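Local coordinates for protein design 2L4HC2_11 (Synthetic construct, PDB 5J2L) that self-assembles as a designed homodimer of helical hairpins, a four-helix bundle from a set whose pairing specificity is programmed by modular hydrogen-bond networks, at the interface of chains A and B. Sequence-based numbering; all coordinates share one arbitrary frame. Chains: chain A/B, protein design 2L4HC2_11.

Contact 1: the interface of chains A and B. Residues chain A 67-68, 71; chain B 15, 18-19, 22.
Helix 46-80 of chain A packs against helix 7-41 of chain B near the open end of the bundle, where the chain termini lie, in a designed coiled-coil four-helix bundle. A:Arg68 and B:Asp19 form the polar link, a salt bridge in which both terminal guanidinium nitrogens converge on one carboxylate oxygen. NH2 of A:Arg68 lies 2.8 Å from OD1 of B:Asp19, nearly in line with the C-O bond, while NH1 of A:Arg68 reaches the same OD1 at 3.1 Å from the syn side. OD1 lies in the guanidinium plane, at its edge, and the carboxylate is turned only 7° from it. The arginine gets there by leaving its backbone with CG anti to N (chi1 -176°) and then bending at chi3 (-62°). B:Gln15 steadies the acid from its own helix: its amide NE2 donates to the other oxygen, OD2 of B:Asp19, at 3.0 Å and nearly straight. B:Arg22 lays its NH1 3.3 Å above the centre of the A:Arg68 guanidinium, the two planes steeply inclined; the nearby carboxylate may offset the repulsion of like charges. Toward the rim of the opposite face lies CD2 of B:Leu18. That methyl also packs on the A:Arg68 backbone, 3.7 Å from its CA, and meets CD1 of A:Ile71 at 3.9 Å, giving the salt bridge an apolar flank. CG2 of A:Ile71 rests against the amide oxygen of B:Gln15.

Contact 2: the interface of chains A and B. Residues chain A 28-29, 32, 53, 56, 60; chain B 57, 60-61, 63-64.
This is an apolar core interface of the designed coiled-coil bundle, where leucine and isoleucine side chains of both helices of chain A close on helix 46-80 of chain B and hold the two hairpins together by packing. A:Leu60 and B:Leu60, the same residue in the two copies, cross at a slant, with CD1 of A:Leu60 3.7 Å from CD2 of B:Leu60. A:Leu32 comes from helix 7-41 at about a right angle to B:Leu60; with its CG anti to the carbonyl carbon (chi1 -73°), both its methyls border CB of B:Leu60. CD1 of A:Leu32 also rests 3.7 Å from CG of B:Gln61 as the two side chains run past each other in opposite directions. Farther along, CD2 of A:Leu53 touches both CG1 of B:Ile57, at 3.8 Å, and CD1 of B:Leu60, at 3.9 Å. B:Ser64 turns its hydroxyl toward A:Ile28, OG packing 3.6 Å from the methyl CG2 of A:Ile28. The polar link across this patch is indirect: a water 2.9 Å from the backbone O of A:Arg29 also lies 2.9 Å from the amide NE2 of B:Gln61, whose chain extends beyond CG to reach it.

Contact 3: the interface of chains A and B. Residues chain A 46-47, 50, 54; chain B 35-36, 39-40.
Helix 46-80 of chain A, at its first turns, meets the last turns of helix 7-41 of chain B. B:Gln36 spans the gap with both ends of its amide: NE2 donates to the carboxylate OD1 of A:Asp47 at 2.8 Å, and OE1 accepts from NH2 of A:Arg54 at 3.0 Å. Both bonds are close to straight, 163° at the hydrogen. The donor of A:Arg54 sits on an in-plane lone pair of OE1, with guanidinium and amide nearly coplanar, whereas OD1 of A:Asp47 is met end-on. A bend at chi2 (68°) turns the amide of B:Gln36 toward both partners. One water, at the guanidinium edge, bridges NH1 of A:Arg54, the backbone O of A:Asp47 and OE1 of B:Gln36. Another joins OD2 of A:Asp47, 2.6 Å away, to OD1 of B:Asp40, a link that may ease the proximity of the two acids. B:Thr39 ties its hydroxyl OG1 to the backbone O of B:Ile35 at 2.9 Å, the donor above the carbonyl plane, and sets CG2 beside CB of A:Ala46. CD1 of A:Ile50 packs 3.8 Å from CA of B:Gln36. Because the bonds pair donors and acceptors of both chains, they may add directional specificity to dimer pairing near the hairpin turns.

Contact 1: the interface of chains A and B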
loop_
_atom_site.group_PDB
_atom_site.type_symbol
_atom_site.label_atom_id
_atom_site.label_comp_id
_atom_site.label_asym_id
_atom_site.label_seq_id
_atom_site.Cartn_x
_atom_site.Cartn_y
_atom_site.Cartn_z
ATOM N N LEU A 67 -5.476 5.798 6.046
ATOM C CA LEU A 67 -6.544 6.191 5.148
ATOM C C LEU A 67 -7.888 5.804 5.744
ATOM O O LEU A 67 -8.868 6.527 5.576
ATOM C CB LEU A 67 -6.364 5.564 3.758
ATOM C CG LEU A 67 -5.154 6.073 2.986
ATOM C CD1 LEU A 67 -5.076 5.363 1.637
ATOM C CD2 LEU A 67 -5.250 7.582 2.858
ATOM N N ARG A 68 -7.920 4.670 6.452
ATOM C CA ARG A 68 -9.136 4.206 7.098
ATOM C C ARG A 68 -9.609 5.254 8.102
ATOM O O ARG A 68 -10.799 5.569 8.164
ATOM C CB ARG A 68 -8.910 2.845 7.741
ATOM C CG ARG A 68 -10.121 2.178 8.374
ATOM C CD ARG A 68 -9.792 0.793 8.841
ATOM N NE ARG A 68 -9.391 -0.052 7.709
ATOM C CZ ARG A 68 -10.243 -0.662 6.845
ATOM N NH1 ARG A 68 -11.543 -0.575 7.001
ATOM N NH2 ARG A 68 -9.798 -1.357 5.809
ATOM N N ILE A 71 -11.021 8.314 6.330
ATOM C CA ILE A 71 -12.356 8.010 5.856
ATOM C C ILE A 71 -13.376 8.097 6.980
ATOM O O ILE A 71 -14.442 8.680 6.787
ATOM C CB ILE A 71 -12.399 6.643 5.165
ATOM C CG1 ILE A 71 -11.615 6.734 3.840
ATOM C CG2 ILE A 71 -13.842 6.213 4.951
ATOM C CD1 ILE A 71 -11.341 5.398 3.197
ATOM N N GLN B 15 -13.999 3.452 0.620
ATOM C CA GLN B 15 -14.039 2.435 1.657
ATOM C C GLN B 15 -14.010 1.029 1.079
ATOM O O GLN B 15 -13.261 0.172 1.558
ATOM C CB GLN B 15 -15.267 2.623 2.533
ATOM C CG GLN B 15 -15.403 1.603 3.646
ATOM C CD GLN B 15 -14.315 1.692 4.685
ATOM O OE1 GLN B 15 -14.018 2.762 5.235
ATOM N NE2 GLN B 15 -13.715 0.546 4.980
ATOM N N LEU B 18 -10.559 0.289 -0.309
ATOM C CA LEU B 18 -9.554 0.167 0.729
ATOM C C LEU B 18 -9.645 -1.238 1.335
ATOM O O LEU B 18 -8.626 -1.862 1.606
ATOM C CB LEU B 18 -9.735 1.244 1.817
ATOM C CG LEU B 18 -8.612 1.331 2.871
ATOM C CD1 LEU B 18 -7.312 1.721 2.172
ATOM C CD2 LEU B 18 -8.972 2.348 3.948
ATOM N N ASP B 19 -10.868 -1.722 1.555
ATOM C CA ASP B 19 -11.083 -3.061 2.111
ATOM C C ASP B 19 -10.520 -4.125 1.182
ATOM O O ASP B 19 -9.935 -5.114 1.637
ATOM C CB ASP B 19 -12.563 -3.284 2.413
ATOM C CG ASP B 19 -13.005 -2.468 3.628
ATOM O OD1 ASP B 19 -12.150 -2.084 4.401
ATOM O OD2 ASP B 19 -14.179 -2.215 3.776
ATOM N N ARG B 22 -6.676 -4.029 1.426
ATOM C CA ARG B 22 -6.295 -4.602 2.705
ATOM C C ARG B 22 -6.232 -6.117 2.559
ATOM O O ARG B 22 -5.236 -6.760 2.906
ATOM C CB ARG B 22 -7.285 -4.173 3.789
ATOM C CG ARG B 22 -7.046 -4.718 5.186
ATOM C CD ARG B 22 -8.040 -4.144 6.132
ATOM N NE ARG B 22 -7.964 -4.730 7.448
ATOM C CZ ARG B 22 -8.904 -4.554 8.399
ATOM N NH1 ARG B 22 -9.954 -3.809 8.139
ATOM N NH2 ARG B 22 -8.778 -5.132 9.583
#

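Contact 2: the interface of chains A and B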
loop_
_atom_site.group_PDB
_atom_site.type_symbol
_atom_site.label_atom_id
_atom_site.label_comp_id
_atom_site.label_asym_id
_atom_site.label_seq_id
_atom_site.Cartn_x
_atom_site.Cartn_y
_atom_site.Cartn_z
ATOM N N ILE A 28 7.229 4.604 -1.411
ATOM C CA ILE A 28 6.989 3.175 -1.590
ATOM C C ILE A 28 7.255 2.757 -3.026
ATOM O O ILE A 28 7.866 1.717 -3.268
ATOM C CB ILE A 28 5.575 2.784 -1.134
ATOM C CG1 ILE A 28 5.504 2.918 0.400
ATOM C CG2 ILE A 28 5.193 1.384 -1.617
ATOM C CD1 ILE A 28 4.109 2.847 0.966
ATOM N N ARG A 29 6.788 3.574 -3.963
ATOM C CA ARG A 29 6.993 3.317 -5.374
ATOM C C ARG A 29 8.487 3.317 -5.706
ATOM O O ARG A 29 8.965 2.433 -6.411
ATOM C CB ARG A 29 6.269 4.322 -6.231
ATOM C CG ARG A 29 6.350 4.003 -7.711
ATOM C CD ARG A 29 5.609 4.977 -8.548
ATOM N NE ARG A 29 5.570 4.540 -9.935
ATOM C CZ ARG A 29 6.538 4.758 -10.844
ATOM N NH1 ARG A 29 7.624 5.425 -10.509
ATOM N NH2 ARG A 29 6.391 4.292 -12.074
ATOM N N LEU A 32 10.151 0.115 -4.253
ATOM C CA LEU A 32 9.870 -1.095 -5.023
ATOM C C LEU A 32 10.725 -1.147 -6.299
ATOM O O LEU A 32 11.179 -2.225 -6.689
ATOM C CB LEU A 32 8.361 -1.208 -5.308
ATOM C CG LEU A 32 7.498 -1.601 -4.079
ATOM C CD1 LEU A 32 6.021 -1.414 -4.394
ATOM C CD2 LEU A 32 7.774 -3.068 -3.733
ATOM N N LEU A 53 11.107 -6.480 1.247
ATOM C CA LEU A 53 9.710 -6.542 0.850
ATOM C C LEU A 53 8.778 -6.581 2.067
ATOM O O LEU A 53 7.703 -5.979 2.046
ATOM C CB LEU A 53 9.503 -7.722 -0.082
ATOM C CG LEU A 53 10.166 -7.547 -1.452
ATOM C CD1 LEU A 53 10.088 -8.850 -2.236
ATOM C CD2 LEU A 53 9.454 -6.417 -2.202
ATOM N N ILE A 56 8.237 -3.120 3.012
ATOM C CA ILE A 56 7.272 -2.451 2.143
ATOM C C ILE A 56 5.861 -2.793 2.563
ATOM O O ILE A 56 4.996 -1.925 2.608
ATOM C CB ILE A 56 7.421 -2.810 0.642
ATOM C CG1 ILE A 56 8.744 -2.317 0.064
ATOM C CG2 ILE A 56 6.251 -2.201 -0.131
ATOM C CD1 ILE A 56 8.886 -0.815 0.071
ATOM N N LEU A 60 2.800 -0.285 3.623
ATOM C CA LEU A 60 1.499 -0.226 2.972
ATOM C C LEU A 60 0.388 -0.394 3.989
ATOM O O LEU A 60 -0.627 0.290 3.914
ATOM C CB LEU A 60 1.370 -1.297 1.863
ATOM C CG LEU A 60 2.175 -1.053 0.587
ATOM C CD1 LEU A 60 2.092 -2.290 -0.306
ATOM C CD2 LEU A 60 1.602 0.151 -0.134
ATOM N N ILE B 57 6.864 -8.288 -6.057
ATOM C CA ILE B 57 7.122 -6.872 -6.285
ATOM C C ILE B 57 6.021 -6.288 -7.154
ATOM O O ILE B 57 5.493 -5.221 -6.838
ATOM C CB ILE B 57 8.507 -6.663 -6.927
ATOM C CG1 ILE B 57 9.613 -7.027 -5.922
ATOM C CG2 ILE B 57 8.664 -5.226 -7.388
ATOM C CD1 ILE B 57 10.983 -7.117 -6.559
ATOM N N LEU B 60 2.851 -5.844 -5.230
ATOM C CA LEU B 60 2.938 -4.720 -4.303
ATOM C C LEU B 60 2.857 -3.385 -5.045
ATOM O O LEU B 60 2.259 -2.435 -4.546
ATOM C CB LEU B 60 4.205 -4.814 -3.455
ATOM C CG LEU B 60 4.218 -5.966 -2.438
ATOM C CD1 LEU B 60 5.586 -6.049 -1.768
ATOM C CD2 LEU B 60 3.114 -5.718 -1.397
ATOM N N GLN B 61 3.427 -3.309 -6.238
ATOM C CA GLN B 61 3.362 -2.069 -7.003
ATOM C C GLN B 61 1.904 -1.758 -7.298
ATOM O O GLN B 61 1.475 -0.610 -7.197
ATOM C CB GLN B 61 4.195 -2.174 -8.273
ATOM C CG GLN B 61 5.696 -2.216 -7.999
ATOM C CD GLN B 61 6.507 -2.506 -9.236
ATOM O OE1 GLN B 61 6.164 -3.413 -9.998
ATOM N NE2 GLN B 61 7.579 -1.745 -9.447
ATOM N N GLN B 63 -0.737 -2.773 -5.510
ATOM C CA GLN B 63 -1.406 -2.343 -4.298
ATOM C C GLN B 63 -1.068 -0.882 -3.976
ATOM O O GLN B 63 -1.930 -0.126 -3.524
ATOM C CB GLN B 63 -1.036 -3.261 -3.142
ATOM C CG GLN B 63 -1.568 -4.669 -3.319
ATOM C CD GLN B 63 -3.076 -4.712 -3.407
ATOM O OE1 GLN B 63 -3.783 -4.103 -2.596
ATOM N NE2 GLN B 63 -3.582 -5.448 -4.389
ATOM N N SER B 64 0.179 -0.488 -4.234
ATOM C CA SER B 64 0.620 0.878 -3.975
ATOM C C SER B 64 -0.196 1.841 -4.829
ATOM O O SER B 64 -0.647 2.889 -4.359
ATOM C CB SER B 64 2.109 1.012 -4.229
ATOM O OG SER B 64 2.553 2.297 -3.929
HETATM O O HOH W 1 7.448 0.855 -8.260
#

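Contact 3: the interface of chains A and B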
loop_
_atom_site.group_PDB
_atom_site.type_symbol
_atom_site.label_atom_id
_atom_site.label_comp_id
_atom_site.label_asym_id
_atom_site.label_seq_id
_atom_site.Cartn_x
_atom_site.Cartn_y
_atom_site.Cartn_z
ATOM N N ALA A 46 18.112 -14.045 -1.247
ATOM C CA ALA A 46 16.677 -14.023 -1.159
ATOM C C ALA A 46 16.284 -13.513 0.231
ATOM O O ALA A 46 15.359 -12.721 0.348
ATOM C CB ALA A 46 16.086 -15.388 -1.447
ATOM N N ASP A 47 16.997 -13.938 1.292
ATOM C CA ASP A 47 16.675 -13.442 2.644
ATOM C C ASP A 47 16.672 -11.923 2.705
ATOM O O ASP A 47 15.774 -11.324 3.309
ATOM C CB ASP A 47 17.634 -13.985 3.717
ATOM C CG ASP A 47 17.361 -15.416 4.165
ATOM O OD1 ASP A 47 16.263 -15.881 3.985
ATOM O OD2 ASP A 47 18.259 -16.028 4.701
ATOM N N ILE A 50 13.713 -10.514 0.733
ATOM C CA ILE A 50 12.501 -10.777 1.486
ATOM C C ILE A 50 12.355 -9.770 2.627
ATOM O O ILE A 50 11.257 -9.274 2.892
ATOM C CB ILE A 50 12.469 -12.223 2.012
ATOM C CG1 ILE A 50 12.342 -13.195 0.836
ATOM C CG2 ILE A 50 11.304 -12.408 2.975
ATOM C CD1 ILE A 50 12.550 -14.651 1.212
ATOM N N ARG A 54 9.229 -7.261 3.122
ATOM C CA ARG A 54 8.552 -7.348 4.395
ATOM C C ARG A 54 8.277 -5.922 4.891
ATOM O O ARG A 54 7.162 -5.601 5.305
ATOM C CB ARG A 54 9.419 -8.184 5.373
ATOM C CG ARG A 54 8.847 -8.480 6.744
ATOM C CD ARG A 54 9.720 -9.372 7.608
ATOM N NE ARG A 54 9.791 -10.758 7.129
ATOM C CZ ARG A 54 10.877 -11.423 6.655
ATOM N NH1 ARG A 54 12.074 -10.866 6.627
ATOM N NH2 ARG A 54 10.721 -12.674 6.232
ATOM N N ILE B 35 7.398 -18.001 0.479
ATOM C CA ILE B 35 8.685 -17.877 -0.210
ATOM C C ILE B 35 9.833 -17.949 0.814
ATOM O O ILE B 35 10.870 -18.562 0.552
ATOM C CB ILE B 35 8.752 -16.580 -1.059
ATOM C CG1 ILE B 35 7.740 -16.640 -2.223
ATOM C CG2 ILE B 35 10.152 -16.383 -1.614
ATOM C CD1 ILE B 35 7.546 -15.308 -2.934
ATOM N N GLN B 36 9.651 -17.298 1.964
ATOM C CA GLN B 36 10.638 -17.357 3.037
ATOM C C GLN B 36 10.828 -18.809 3.486
ATOM O O GLN B 36 11.953 -19.249 3.725
ATOM C CB GLN B 36 10.242 -16.498 4.231
ATOM C CG GLN B 36 11.289 -16.524 5.332
ATOM C CD GLN B 36 12.582 -15.830 4.952
ATOM O OE1 GLN B 36 12.668 -14.602 5.015
ATOM N NE2 GLN B 36 13.583 -16.600 4.548
ATOM N N THR B 39 12.908 -20.662 0.934
ATOM C CA THR B 39 14.285 -20.193 1.005
ATOM C C THR B 39 15.005 -20.920 2.136
ATOM O O THR B 39 16.115 -21.439 1.952
ATOM C CB THR B 39 14.336 -18.654 1.229
ATOM O OG1 THR B 39 13.709 -17.989 0.126
ATOM C CG2 THR B 39 15.771 -18.168 1.359
ATOM N N ASP B 40 14.353 -20.957 3.300
ATOM C CA ASP B 40 14.897 -21.609 4.485
ATOM C C ASP B 40 15.040 -23.122 4.242
ATOM O O ASP B 40 16.028 -23.732 4.656
ATOM C CB ASP B 40 14.016 -21.336 5.717
ATOM C CG ASP B 40 14.059 -19.897 6.268
ATOM O OD1 ASP B 40 14.924 -19.126 5.910
ATOM O OD2 ASP B 40 13.208 -19.593 7.072
HETATM O O HOH W 2 14.521 -12.533 5.352
HETATM O O HOH W 3 17.279 -18.454 4.818
#

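The contacts follow one another along the bundle: the C-alpha centre of contact 2 lies about 17 Å from that of contact 1 and 16 Å from that of contact 3, while contacts 1 and 3 are about 29 Å apart. Helix 46-80 of chain A runs through all three. Its partner is helix 7-41 of chain B in contacts 1 and 3, but helix 46-80 of chain B in contact 2, where helix 7-41 of chain A also joins. Polar pairing toward the termini and toward the turns thus brackets a central apolar stretch, which likely combines packing stability with chain-pairing specificity in the dimer.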